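Side-chain contacts in Low molecular weight phosphotyrosine protein phosphatase (Vibrio cholerae, PDB 6U1P), which probably removes phosphate from phosphotyrosine residues of proteins, as a low molecular weight tyrosine phosphatase linked to control of exopolysaccharide biosynthesis and biofilm formation: residues S19-I24 against D54-A59; I25-I30 against I37-A42; A59-D62 against H66-V69; Q78-H83 against D99-E104. All coordinates share one frame; numbering follows the deposited sequence.

Contact 1: S19-I24 against D54-A59; sequences SPMAEI and DKALQA
Met21 and Ala56 make the closer of two wholly apolar touches between these helical segments; no hydrogen bond crosses. Methionine suits the place because its long, flexible thioether can reach across to the neighbouring helix and then turn. CG stands anti to the carbonyl carbon (chi1 -79°), the chain runs straight through chi2, and a bend at chi3 (-102°) turns CE to the Ala56 methyl. As a result the side chain touches Ala56 with two carbons: CE lies 3.7 Å from Ala56 CB, and Met21 CG lies 4.0 Å from Ala56 CB. The small alanine methyl, directed at the other helix, lets the backbones approach to 6.7 Å between the CA atoms of Met21 and Ala56.

The second touch is looser and joins branch ends, with Ile24 CD1 4.3 Å from Leu57 CD2. Leu57 leaves its helix pointing away, yet its CD2 branch returns to the interface. Both residues suit the buried apolar seam by supplying methyls.

Ser19 OG bonds to Asn15 ND2, and the Glu23 carboxylate to Arg27, Asn70 and Ser41, all away from the seam.

The Met21 side chain is about 5 Å from that of the predicted active-site Arg18, at the start of helix 18-32. Ile141 of the second subunit also packs on Met21. In the contact, helix 54-62 lies beside helix 18-32, whose Ser19 and Glu23 reach strand 37-43.

Contact 2: I25-I30 against I37-A42; sequences ILRDKI and IQVRSA
Arg27 NH2 is the polar atom on which several groups converge: it lies 2.9 Å from Val39 O and forms a salt bridge with Glu23 OE2 one helical turn back. An extended start with CG anti to the backbone N (chi1 174°), then a bend at chi3, carries it to the strand. As modelled, this nitrogen also lies over the Arg40 guanidinium, the two planes 58° apart. The exact placing of the Arg40 group is doubtful, however, because its NE comes implausibly close to Val39 O.

Beneath this polar rim the packing is aliphatic. Val39 spreads its two methyls, CG2 reaching Leu26 CD1 at 4.1 Å and CG1 lying 4.0 Å from Arg27 CB. Ile30 CD1 meets Ile37 CG2 at 4.1 Å, the two side chains crossing at about a right angle. Beta-branched Ile37 and Val39 suit the strand, and Leu26 and Ile30 meet them from the helix, on the antiparallel helix-strand face of a beta-alpha-beta unit.

The salt bridge from Glu23 to Arg27 probably offsets part of the like charge where the two arginines meet, while the aliphatic layer holds helix to sheet.

Contact 3: A59-D62 against H66-V69; sequences ALQD and HPMV
Gln61 is brought over Pro67 by two torsions: CG stands anti to the carbonyl carbon (chi1 -65°), and a straight chi2 (178°) carries the amide onward past the proline ring. Its methylene therefore does most of the touching, with Gln61 CG 3.6 Å from Pro67 CD and 3.7 Å from Pro67 CG. The glutamine chain crosses the proline side chain at about a right angle, and the amide passes more loosely, NE2 lying 4.1 Å from Pro67 CD. Glutamine suits this exposed rim because its aliphatic stem can cover a ring while its polar end stays at the surface.

Leu60, one residue earlier, meets the same proline from the buried side. Its CD1 methyl stands 4.3 Å from Pro67 CB, an ordinary apolar touch. Pro67 thus presents CD and CG to the stem of Gln61, and CB to the leucine branch.

The backbone turns at the proline itself. Pro67 is the centre of an inverse gamma turn, closed by Met68 N donating to His66 O at 2.9 Å. Proline suits that position, since its ring already restricts phi to the negative values such a turn needs. No hydrogen bond joins the two segments, so packing alone marks the contact.

Together they make a short return of the chain: helix 54-62 ends, and the following loop doubles back along it. Leu60 also touches Met21, Ile24 and Ile25, and Val69 of the loop reaches Ile24, so the end of helix 54-62 and the loop both pack on helix 18-32.

Contact 4: Q78-H83 against D99-E104; sequences QDFIEH and DICPAE
This is an aromatic-centred packing contact at the periphery of the sheet, where Phe80 of helix 77-82 meets Ile100, Cys101 and Pro102 in the segment where the chain passes from helix 91-100 into the following loop. Phenylalanine suits the centre because its broad flat ring can offer a face to Cys101 while its rim meets Ile100 and Pro102. Cys101 lies across that face. Its CA stands 4.1 Å from the centroid of the Phe80 ring and only 7° off the normal, a CH-pi contact. The thiol sits more to one side, with SG 3.7 Å from Phe80 CD1 and 32° off the normal through the centroid, an oblique sulfur-aromatic contact. Cysteine suits this place: small enough to let its backbone lie over the ring, it still offers a polarisable sulfur.

Helix 91-100 is the crossover between parallel strands 85-88 and 109-111, a beta-alpha-beta unit, and Phe80 packs where the chain leaves that helix for the second strand.

The other neighbours meet carbons round the ring. Ile100 CG1 reaches Phe80 CZ at 3.9 Å, brought there by a chi1 of 59° that sets CG1 between its backbone N and carbonyl carbon. Pro102 CD approaches Phe80 CD2 at 4.0 Å, and its rigid ring suits the extended loop here. Ile100 O comes obliquely to within 3.6 Å of Phe80 CE2; this carbonyl accepts a hydrogen bond from Gln77 NE2.

How the contacts relate
Contacts 1 and 3 form one continuous apolar layer: they share Ala59 and helix 54-62, their centres are about 6 Å apart, and Ile24 CD1 lies 3.3 Å from Leu60 CD1. Contact 1 is the buried end of that layer and contact 3 runs out to solvent. Contact 2 uses the same helix 18-32 as contact 1 but turns to the sheet, adding an arginine-rich rim to aliphatic packing; Glu23 OE1 reaches Ser41 OG at 2.7 Å between them. Contact 4 stands apart, about 25 Å from contact 1 centre to centre, built round an aromatic ring, where the others rest on aliphatic groups. Contacts 1, 2 and 3 also touch the second subunit, whereas contact 4 does not.

Contact 1: S19-I24 against D54-A59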
loop_
_atom_site.group_PDB
_atom_site.type_symbol
_atom_site.label_atom_id
_atom_site.label_comp_id
_atom_site.label_asym_id
_atom_site.label_seq_id
_atom_site.Cartn_x
_atom_site.Cartn_y
_atom_site.Cartn_z
ATOM N N SER B 19 -1.934 -0.886 14.917
ATOM C CA SER B 19 -2.112 -1.521 16.224
ATOM C C SER B 19 -1.688 -2.999 16.197
ATOM O O SER B 19 -1.077 -3.457 17.172
ATOM C CB SER B 19 -3.543 -1.334 16.770
ATOM O OG SER B 19 -4.568 -1.797 15.900
ATOM N N PRO B 20 -1.950 -3.775 15.125
ATOM C CA PRO B 20 -1.419 -5.156 15.109
ATOM C C PRO B 20 0.098 -5.198 15.120
ATOM O O PRO B 20 0.696 -6.076 15.765
ATOM C CB PRO B 20 -1.971 -5.747 13.801
ATOM C CG PRO B 20 -3.046 -4.857 13.378
ATOM C CD PRO B 20 -2.738 -3.497 13.907
ATOM N N MET B 21 0.744 -4.247 14.441
ATOM C CA MET B 21 2.198 -4.147 14.533
ATOM C C MET B 21 2.659 -3.933 15.973
ATOM O O MET B 21 3.595 -4.588 16.441
ATOM C CB MET B 21 2.694 -3.021 13.637
ATOM C CG MET B 21 2.759 -3.440 12.160
ATOM S SD MET B 21 3.460 -2.137 11.125
ATOM C CE MET B 21 2.002 -1.459 10.374
ATOM N N ALA B 22 2.001 -3.020 16.695
ATOM C CA ALA B 22 2.387 -2.760 18.077
ATOM C C ALA B 22 2.168 -3.983 18.956
ATOM O O ALA B 22 2.990 -4.282 19.827
ATOM C CB ALA B 22 1.608 -1.555 18.621
ATOM N N GLU B 23 1.061 -4.698 18.746
ATOM C CA GLU B 23 0.781 -5.896 19.541
ATOM C C GLU B 23 1.901 -6.915 19.399
ATOM O O GLU B 23 2.434 -7.420 20.395
ATOM C CB GLU B 23 -0.546 -6.527 19.095
ATOM C CG GLU B 23 -0.852 -7.874 19.780
ATOM C CD GLU B 23 -2.165 -8.517 19.319
ATOM O OE1 GLU B 23 -2.869 -7.918 18.481
ATOM O OE2 GLU B 23 -2.492 -9.627 19.797
ATOM N N ILE B 24 2.296 -7.194 18.157
ATOM C CA ILE B 24 3.318 -8.196 17.904
ATOM C C ILE B 24 4.642 -7.756 18.489
ATOM O O ILE B 24 5.351 -8.549 19.131
ATOM C CB ILE B 24 3.415 -8.437 16.390
ATOM C CG1 ILE B 24 2.177 -9.198 15.913
ATOM C CG2 ILE B 24 4.695 -9.184 16.028
ATOM C CD1 ILE B 24 1.758 -8.808 14.493
ATOM N N ASP B 54 -1.324 -7.672 4.890
ATOM C CA ASP B 54 -0.117 -8.413 4.524
ATOM C C ASP B 54 1.124 -7.530 4.546
ATOM O O ASP B 54 2.211 -7.995 4.904
ATOM C CB ASP B 54 -0.281 -9.054 3.145
ATOM C CG ASP B 54 -1.058 -10.352 3.208
ATOM O OD1 ASP B 54 -1.453 -10.746 4.331
ATOM O OD2 ASP B 54 -1.275 -10.970 2.145
ATOM N N LYS B 55 0.997 -6.260 4.153
ATOM C CA LYS B 55 2.193 -5.427 4.111
ATOM C C LYS B 55 2.650 -5.037 5.510
ATOM O O LYS B 55 3.852 -4.865 5.745
ATOM C CB LYS B 55 1.932 -4.169 3.297
ATOM C CG LYS B 55 1.333 -4.393 1.934
ATOM C CD LYS B 55 0.687 -3.100 1.481
ATOM C CE LYS B 55 1.736 -2.137 0.943
ATOM N NZ LYS B 55 1.981 -2.327 -0.532
ATOM N N ALA B 56 1.723 -4.949 6.462
ATOM C CA ALA B 56 2.135 -4.808 7.850
ATOM C C ALA B 56 2.914 -6.031 8.299
ATOM O O ALA B 56 3.937 -5.912 8.982
ATOM C CB ALA B 56 0.921 -4.575 8.760
ATOM N N LEU B 57 2.442 -7.218 7.927
ATOM C CA LEU B 57 3.092 -8.431 8.416
ATOM C C LEU B 57 4.486 -8.589 7.818
ATOM O O LEU B 57 5.413 -9.030 8.504
ATOM C CB LEU B 57 2.223 -9.649 8.104
ATOM C CG LEU B 57 0.855 -9.547 8.780
ATOM C CD1 LEU B 57 0.006 -10.747 8.453
ATOM C CD2 LEU B 57 1.025 -9.377 10.288
ATOM N N GLN B 58 4.652 -8.226 6.547
ATOM C CA GLN B 58 5.961 -8.388 5.917
ATOM C C GLN B 58 6.978 -7.421 6.508
ATOM O O GLN B 58 8.145 -7.782 6.697
ATOM C CB GLN B 58 5.863 -8.203 4.401
ATOM C CG GLN B 58 7.242 -8.130 3.682
ATOM C CD GLN B 58 7.966 -9.487 3.558
ATOM O OE1 GLN B 58 9.005 -9.713 4.190
ATOM N NE2 GLN B 58 7.420 -10.383 2.732
ATOM N N ALA B 59 6.552 -6.197 6.827
ATOM C CA ALA B 59 7.469 -5.269 7.475
ATOM C C ALA B 59 7.915 -5.803 8.841
ATOM O O ALA B 59 9.093 -5.713 9.189
ATOM C CB ALA B 59 6.818 -3.883 7.582
#

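Contact 2: I25-I30 against I37-A42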
loop_
_atom_site.group_PDB
_atom_site.type_symbol
_atom_site.label_atom_id
_atom_site.label_comp_id
_atom_site.label_asym_id
_atom_site.label_seq_id
_atom_site.Cartn_x
_atom_site.Cartn_y
_atom_site.Cartn_z
ATOM N N ILE B 25 4.982 -6.477 18.311
ATOM C CA ILE B 25 6.254 -5.968 18.816
ATOM C C ILE B 25 6.255 -5.926 20.341
ATOM O O ILE B 25 7.220 -6.359 20.979
ATOM C CB ILE B 25 6.568 -4.598 18.190
ATOM C CG1 ILE B 25 6.756 -4.773 16.668
ATOM C CG2 ILE B 25 7.819 -3.993 18.835
ATOM C CD1 ILE B 25 6.914 -3.487 15.874
ATOM N N LEU B 26 5.166 -5.435 20.946
ATOM C CA LEU B 26 5.079 -5.430 22.403
ATOM C C LEU B 26 5.186 -6.842 22.960
ATOM O O LEU B 26 5.982 -7.102 23.869
ATOM C CB LEU B 26 3.772 -4.779 22.864
ATOM C CG LEU B 26 3.835 -3.261 22.841
ATOM C CD1 LEU B 26 2.458 -2.659 23.055
ATOM C CD2 LEU B 26 4.805 -2.766 23.905
ATOM N N ARG B 27 4.412 -7.776 22.398
ATOM C CA ARG B 27 4.426 -9.147 22.898
ATOM C C ARG B 27 5.845 -9.702 22.940
ATOM O O ARG B 27 6.265 -10.290 23.944
ATOM C CB ARG B 27 3.531 -10.026 22.026
ATOM C CG ARG B 27 3.600 -11.503 22.397
ATOM C CD ARG B 27 2.524 -12.312 21.671
ATOM N NE ARG B 27 1.195 -11.851 22.070
ATOM C CZ ARG B 27 0.284 -11.361 21.232
ATOM N NH1 ARG B 27 0.549 -11.269 19.922
ATOM N NH2 ARG B 27 -0.880 -10.946 21.710
ATOM N N ASP B 28 6.610 -9.467 21.882
ATOM C CA ASP B 28 7.981 -9.959 21.796
ATOM C C ASP B 28 8.862 -9.335 22.872
ATOM O O ASP B 28 9.613 -10.035 23.572
ATOM C CB ASP B 28 8.520 -9.651 20.401
ATOM C CG ASP B 28 9.966 -10.038 20.232
ATOM O OD1 ASP B 28 10.844 -9.372 20.813
ATOM O OD2 ASP B 28 10.221 -10.997 19.485
ATOM N N LYS B 29 8.791 -8.011 23.017
ATOM C CA LYS B 29 9.649 -7.363 24.000
ATOM C C LYS B 29 9.235 -7.749 25.405
ATOM O O LYS B 29 10.086 -7.863 26.298
ATOM C CB LYS B 29 9.633 -5.850 23.798
ATOM C CG LYS B 29 10.094 -5.460 22.394
ATOM C CD LYS B 29 10.812 -4.143 22.380
ATOM C CE LYS B 29 11.670 -4.018 21.143
ATOM N NZ LYS B 29 12.315 -5.323 20.778
ATOM N N ILE B 30 7.942 -7.989 25.616
ATOM C CA ILE B 30 7.504 -8.490 26.910
ATOM C C ILE B 30 8.132 -9.850 27.171
ATOM O O ILE B 30 8.657 -10.116 28.261
ATOM C CB ILE B 30 5.967 -8.549 26.967
ATOM C CG1 ILE B 30 5.390 -7.136 27.042
ATOM C CG2 ILE B 30 5.512 -9.370 28.153
ATOM C CD1 ILE B 30 3.959 -7.035 26.593
ATOM N N ILE B 37 2.690 -9.406 31.378
ATOM C CA ILE B 37 1.775 -8.455 30.761
ATOM C C ILE B 37 1.262 -9.072 29.469
ATOM O O ILE B 37 2.061 -9.510 28.635
ATOM C CB ILE B 37 2.461 -7.109 30.458
ATOM C CG1 ILE B 37 3.042 -6.477 31.729
ATOM C CG2 ILE B 37 1.479 -6.169 29.763
ATOM C CD1 ILE B 37 4.076 -5.387 31.459
ATOM N N GLN B 38 -0.054 -9.076 29.280
ATOM C CA GLN B 38 -0.585 -9.508 27.998
ATOM C C GLN B 38 -1.094 -8.300 27.220
ATOM O O GLN B 38 -1.416 -7.246 27.785
ATOM C CB GLN B 38 -1.666 -10.586 28.140
ATOM C CG GLN B 38 -2.820 -10.270 29.056
ATOM C CD GLN B 38 -3.909 -11.334 28.963
ATOM O OE1 GLN B 38 -3.662 -12.445 28.487
ATOM N NE2 GLN B 38 -5.117 -10.997 29.420
ATOM N N VAL B 39 -1.114 -8.453 25.899
ATOM C CA VAL B 39 -1.398 -7.342 25.010
ATOM C C VAL B 39 -2.325 -7.819 23.901
ATOM O O VAL B 39 -2.179 -8.929 23.390
ATOM C CB VAL B 39 -0.077 -6.742 24.462
ATOM C CG1 VAL B 39 0.793 -7.816 23.833
ATOM C CG2 VAL B 39 -0.356 -5.608 23.464
ATOM N N ARG B 40 -3.284 -6.976 23.535
ATOM C CA ARG B 40 -4.111 -7.171 22.351
ATOM C C ARG B 40 -4.227 -5.843 21.617
ATOM O O ARG B 40 -3.727 -4.801 22.064
ATOM C CB ARG B 40 -5.535 -7.668 22.646
ATOM C CG ARG B 40 -5.631 -8.880 23.517
ATOM C CD ARG B 40 -4.927 -10.074 22.907
ATOM N NE ARG B 40 -3.937 -10.546 23.868
ATOM C CZ ARG B 40 -3.364 -11.745 23.867
ATOM N NH1 ARG B 40 -3.646 -12.639 22.931
ATOM N NH2 ARG B 40 -2.487 -12.035 24.816
ATOM N N SER B 41 -4.907 -5.894 20.482
ATOM C CA SER B 41 -5.107 -4.741 19.631
ATOM C C SER B 41 -6.541 -4.754 19.116
ATOM O O SER B 41 -7.216 -5.788 19.112
ATOM C CB SER B 41 -4.120 -4.723 18.459
ATOM O OG SER B 41 -4.374 -5.798 17.588
ATOM N N ALA B 42 -7.000 -3.582 18.681
ATOM C CA ALA B 42 -8.367 -3.419 18.199
ATOM C C ALA B 42 -8.445 -2.131 17.391
ATOM O O ALA B 42 -7.577 -1.257 17.494
ATOM C CB ALA B 42 -9.380 -3.404 19.355
#

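Contact 3: A59-D62 against H66-V69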
loop_
_atom_site.group_PDB
_atom_site.type_symbol
_atom_site.label_atom_id
_atom_site.label_comp_id
_atom_site.label_asym_id
_atom_site.label_seq_id
_atom_site.Cartn_x
_atom_site.Cartn_y
_atom_site.Cartn_z
ATOM N N ALA B 59 6.552 -6.197 6.827
ATOM C CA ALA B 59 7.469 -5.269 7.475
ATOM C C ALA B 59 7.915 -5.803 8.841
ATOM O O ALA B 59 9.093 -5.713 9.189
ATOM C CB ALA B 59 6.818 -3.883 7.582
ATOM N N LEU B 60 7.017 -6.454 9.583
ATOM C CA LEU B 60 7.441 -7.059 10.847
ATOM C C LEU B 60 8.469 -8.159 10.615
ATOM O O LEU B 60 9.455 -8.270 11.356
ATOM C CB LEU B 60 6.243 -7.617 11.612
ATOM C CG LEU B 60 5.271 -6.583 12.184
ATOM C CD1 LEU B 60 4.021 -7.252 12.663
ATOM C CD2 LEU B 60 5.864 -5.806 13.336
ATOM N N GLN B 61 8.247 -8.997 9.600
ATOM C CA GLN B 61 9.223 -10.031 9.293
ATOM C C GLN B 61 10.566 -9.423 8.909
ATOM O O GLN B 61 11.617 -9.903 9.345
ATOM C CB GLN B 61 8.693 -10.927 8.174
ATOM C CG GLN B 61 7.460 -11.721 8.585
ATOM C CD GLN B 61 6.904 -12.567 7.448
ATOM O OE1 GLN B 61 6.625 -12.066 6.357
ATOM N NE2 GLN B 61 6.755 -13.864 7.700
ATOM N N ASP B 62 10.555 -8.353 8.110
ATOM C CA ASP B 62 11.814 -7.748 7.695
ATOM C C ASP B 62 12.663 -7.358 8.894
ATOM O O ASP B 62 13.891 -7.476 8.844
ATOM C CB ASP B 62 11.547 -6.532 6.812
ATOM C CG ASP B 62 11.035 -6.920 5.437
ATOM O OD1 ASP B 62 11.304 -8.064 5.002
ATOM O OD2 ASP B 62 10.346 -6.092 4.805
ATOM N N HIS B 66 8.165 -12.325 14.414
ATOM C CA HIS B 66 7.333 -13.394 13.889
ATOM C C HIS B 66 5.871 -12.990 14.004
ATOM O O HIS B 66 5.329 -12.975 15.117
ATOM C CB HIS B 66 7.577 -14.692 14.642
ATOM C CG HIS B 66 6.760 -15.835 14.129
ATOM N ND1 HIS B 66 6.958 -16.383 12.878
ATOM C CD2 HIS B 66 5.723 -16.510 14.681
ATOM C CE1 HIS B 66 6.082 -17.353 12.685
ATOM N NE2 HIS B 66 5.323 -17.451 13.764
ATOM N N PRO B 67 5.200 -12.663 12.911
ATOM C CA PRO B 67 3.815 -12.173 13.012
ATOM C C PRO B 67 2.804 -13.313 13.150
ATOM O O PRO B 67 2.128 -13.736 12.205
ATOM C CB PRO B 67 3.628 -11.419 11.693
ATOM C CG PRO B 67 4.522 -12.140 10.717
ATOM C CD PRO B 67 5.639 -12.807 11.515
ATOM N N MET B 68 2.629 -13.813 14.376
ATOM C CA MET B 68 1.516 -14.716 14.650
ATOM C C MET B 68 0.404 -13.854 15.218
ATOM O O MET B 68 0.603 -13.192 16.227
ATOM C CB MET B 68 1.889 -15.835 15.614
ATOM C CG MET B 68 0.693 -16.485 16.224
ATOM S SD MET B 68 1.077 -18.100 16.878
ATOM C CE MET B 68 2.123 -17.681 18.246
ATOM N N VAL B 69 -0.740 -13.811 14.543
ATOM C CA VAL B 69 -1.629 -12.653 14.611
ATOM C C VAL B 69 -3.031 -13.070 15.026
ATOM O O VAL B 69 -3.566 -14.091 14.572
ATOM C CB VAL B 69 -1.693 -11.868 13.284
ATOM C CG1 VAL B 69 -0.519 -10.964 13.202
ATOM C CG2 VAL B 69 -1.739 -12.806 12.072
#

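Contact 4: Q78-H83 against D99-E104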
loop_
_atom_site.group_PDB
_atom_site.type_symbol
_atom_site.label_atom_id
_atom_site.label_comp_id
_atom_site.label_asym_id
_atom_site.label_seq_id
_atom_site.Cartn_x
_atom_site.Cartn_y
_atom_site.Cartn_z
ATOM N N GLN B 78 -16.433 -3.596 27.227
ATOM C CA GLN B 78 -15.681 -4.399 28.188
ATOM C C GLN B 78 -14.183 -4.130 28.119
ATOM O O GLN B 78 -13.472 -4.323 29.114
ATOM C CB GLN B 78 -15.958 -5.883 27.966
ATOM C CG GLN B 78 -15.692 -6.744 29.190
ATOM C CD GLN B 78 -16.639 -6.440 30.334
ATOM O OE1 GLN B 78 -17.635 -5.743 30.163
ATOM N NE2 GLN B 78 -16.329 -6.961 31.513
ATOM N N ASP B 79 -13.682 -3.704 26.956
ATOM C CA ASP B 79 -12.262 -3.395 26.826
ATOM C C ASP B 79 -11.847 -2.275 27.780
ATOM O O ASP B 79 -10.744 -2.312 28.344
ATOM C CB ASP B 79 -11.932 -3.021 25.377
ATOM C CG ASP B 79 -11.931 -4.230 24.435
ATOM O OD1 ASP B 79 -11.536 -5.341 24.854
ATOM O OD2 ASP B 79 -12.332 -4.067 23.267
ATOM N N PHE B 80 -12.707 -1.263 27.961
ATOM C CA PHE B 80 -12.381 -0.164 28.874
ATOM C C PHE B 80 -12.337 -0.616 30.332
ATOM O O PHE B 80 -11.634 -0.005 31.146
ATOM C CB PHE B 80 -13.394 0.971 28.725
ATOM C CG PHE B 80 -13.451 1.552 27.340
ATOM C CD1 PHE B 80 -12.337 2.169 26.790
ATOM C CD2 PHE B 80 -14.620 1.491 26.594
ATOM C CE1 PHE B 80 -12.385 2.708 25.513
ATOM C CE2 PHE B 80 -14.676 2.023 25.322
ATOM C CZ PHE B 80 -13.555 2.629 24.776
ATOM N N ILE B 81 -13.063 -1.672 30.677
ATOM C CA ILE B 81 -13.036 -2.193 32.036
ATOM C C ILE B 81 -11.937 -3.230 32.207
ATOM O O ILE B 81 -11.157 -3.171 33.163
ATOM C CB ILE B 81 -14.412 -2.793 32.396
ATOM C CG1 ILE B 81 -15.539 -1.794 32.105
ATOM C CG2 ILE B 81 -14.425 -3.253 33.844
ATOM C CD1 ILE B 81 -16.876 -2.447 31.850
ATOM N N GLU B 82 -11.841 -4.168 31.262
ATOM C CA GLU B 82 -10.972 -5.324 31.453
ATOM C C GLU B 82 -9.496 -4.961 31.337
ATOM O O GLU B 82 -8.654 -5.599 31.983
ATOM C CB GLU B 82 -11.341 -6.420 30.452
ATOM C CG GLU B 82 -10.640 -7.759 30.689
ATOM C CD GLU B 82 -11.507 -8.770 31.446
ATOM O OE1 GLU B 82 -12.735 -8.557 31.564
ATOM O OE2 GLU B 82 -10.953 -9.788 31.916
ATOM N N HIS B 83 -9.164 -3.940 30.547
ATOM C CA HIS B 83 -7.777 -3.613 30.246
ATOM C C HIS B 83 -7.242 -2.553 31.201
ATOM O O HIS B 83 -7.950 -1.626 31.606
ATOM C CB HIS B 83 -7.646 -3.113 28.811
ATOM C CG HIS B 83 -7.835 -4.179 27.778
ATOM N ND1 HIS B 83 -7.008 -5.277 27.680
ATOM C CD2 HIS B 83 -8.751 -4.310 26.791
ATOM C CE1 HIS B 83 -7.397 -6.033 26.668
ATOM N NE2 HIS B 83 -8.453 -5.468 26.112
ATOM N N ASP B 99 -14.358 9.580 23.261
ATOM C CA ASP B 99 -15.744 9.839 22.898
ATOM C C ASP B 99 -16.685 8.801 23.495
ATOM O O ASP B 99 -17.828 9.125 23.839
ATOM C CB ASP B 99 -15.851 9.852 21.370
ATOM C CG ASP B 99 -17.185 10.342 20.872
ATOM O OD1 ASP B 99 -18.121 9.519 20.789
ATOM O OD2 ASP B 99 -17.296 11.546 20.551
ATOM N N ILE B 100 -16.217 7.562 23.652
ATOM C CA ILE B 100 -17.049 6.439 24.057
ATOM C C ILE B 100 -16.549 5.781 25.336
ATOM O O ILE B 100 -17.053 4.724 25.719
ATOM C CB ILE B 100 -17.162 5.400 22.924
ATOM C CG1 ILE B 100 -15.770 4.885 22.546
ATOM C CG2 ILE B 100 -17.887 5.999 21.723
ATOM C CD1 ILE B 100 -15.790 3.689 21.608
ATOM N N CYS B 101 -15.544 6.364 25.993
ATOM C CA CYS B 101 -15.001 5.778 27.213
ATOM C C CYS B 101 -15.722 6.311 28.441
ATOM O O CYS B 101 -15.708 7.525 28.677
ATOM C CB CYS B 101 -13.520 6.061 27.332
ATOM S SG CYS B 101 -12.778 5.266 28.755
ATOM N N PRO B 102 -16.330 5.452 29.256
ATOM C CA PRO B 102 -16.938 5.926 30.498
ATOM C C PRO B 102 -15.889 6.535 31.420
ATOM O O PRO B 102 -14.738 6.097 31.456
ATOM C CB PRO B 102 -17.562 4.657 31.092
ATOM C CG PRO B 102 -16.894 3.538 30.432
ATOM C CD PRO B 102 -16.568 4.017 29.048
ATOM N N ALA B 103 -16.321 7.554 32.177
ATOM C CA ALA B 103 -15.411 8.435 32.913
ATOM C C ALA B 103 -14.553 7.693 33.927
ATOM O O ALA B 103 -13.435 8.125 34.223
ATOM C CB ALA B 103 -16.209 9.526 33.612
ATOM N N GLU B 104 -15.036 6.559 34.426
ATOM C CA GLU B 104 -14.300 5.727 35.369
ATOM C C GLU B 104 -12.977 5.204 34.801
ATOM O O GLU B 104 -12.083 4.840 35.568
ATOM C CB GLU B 104 -15.198 4.549 35.788
ATOM C CG GLU B 104 -16.683 4.901 36.051
ATOM C CD GLU B 104 -17.523 5.076 34.800
ATOM O OE1 GLU B 104 -17.014 5.648 33.833
ATOM O OE2 GLU B 104 -18.716 4.703 34.779
#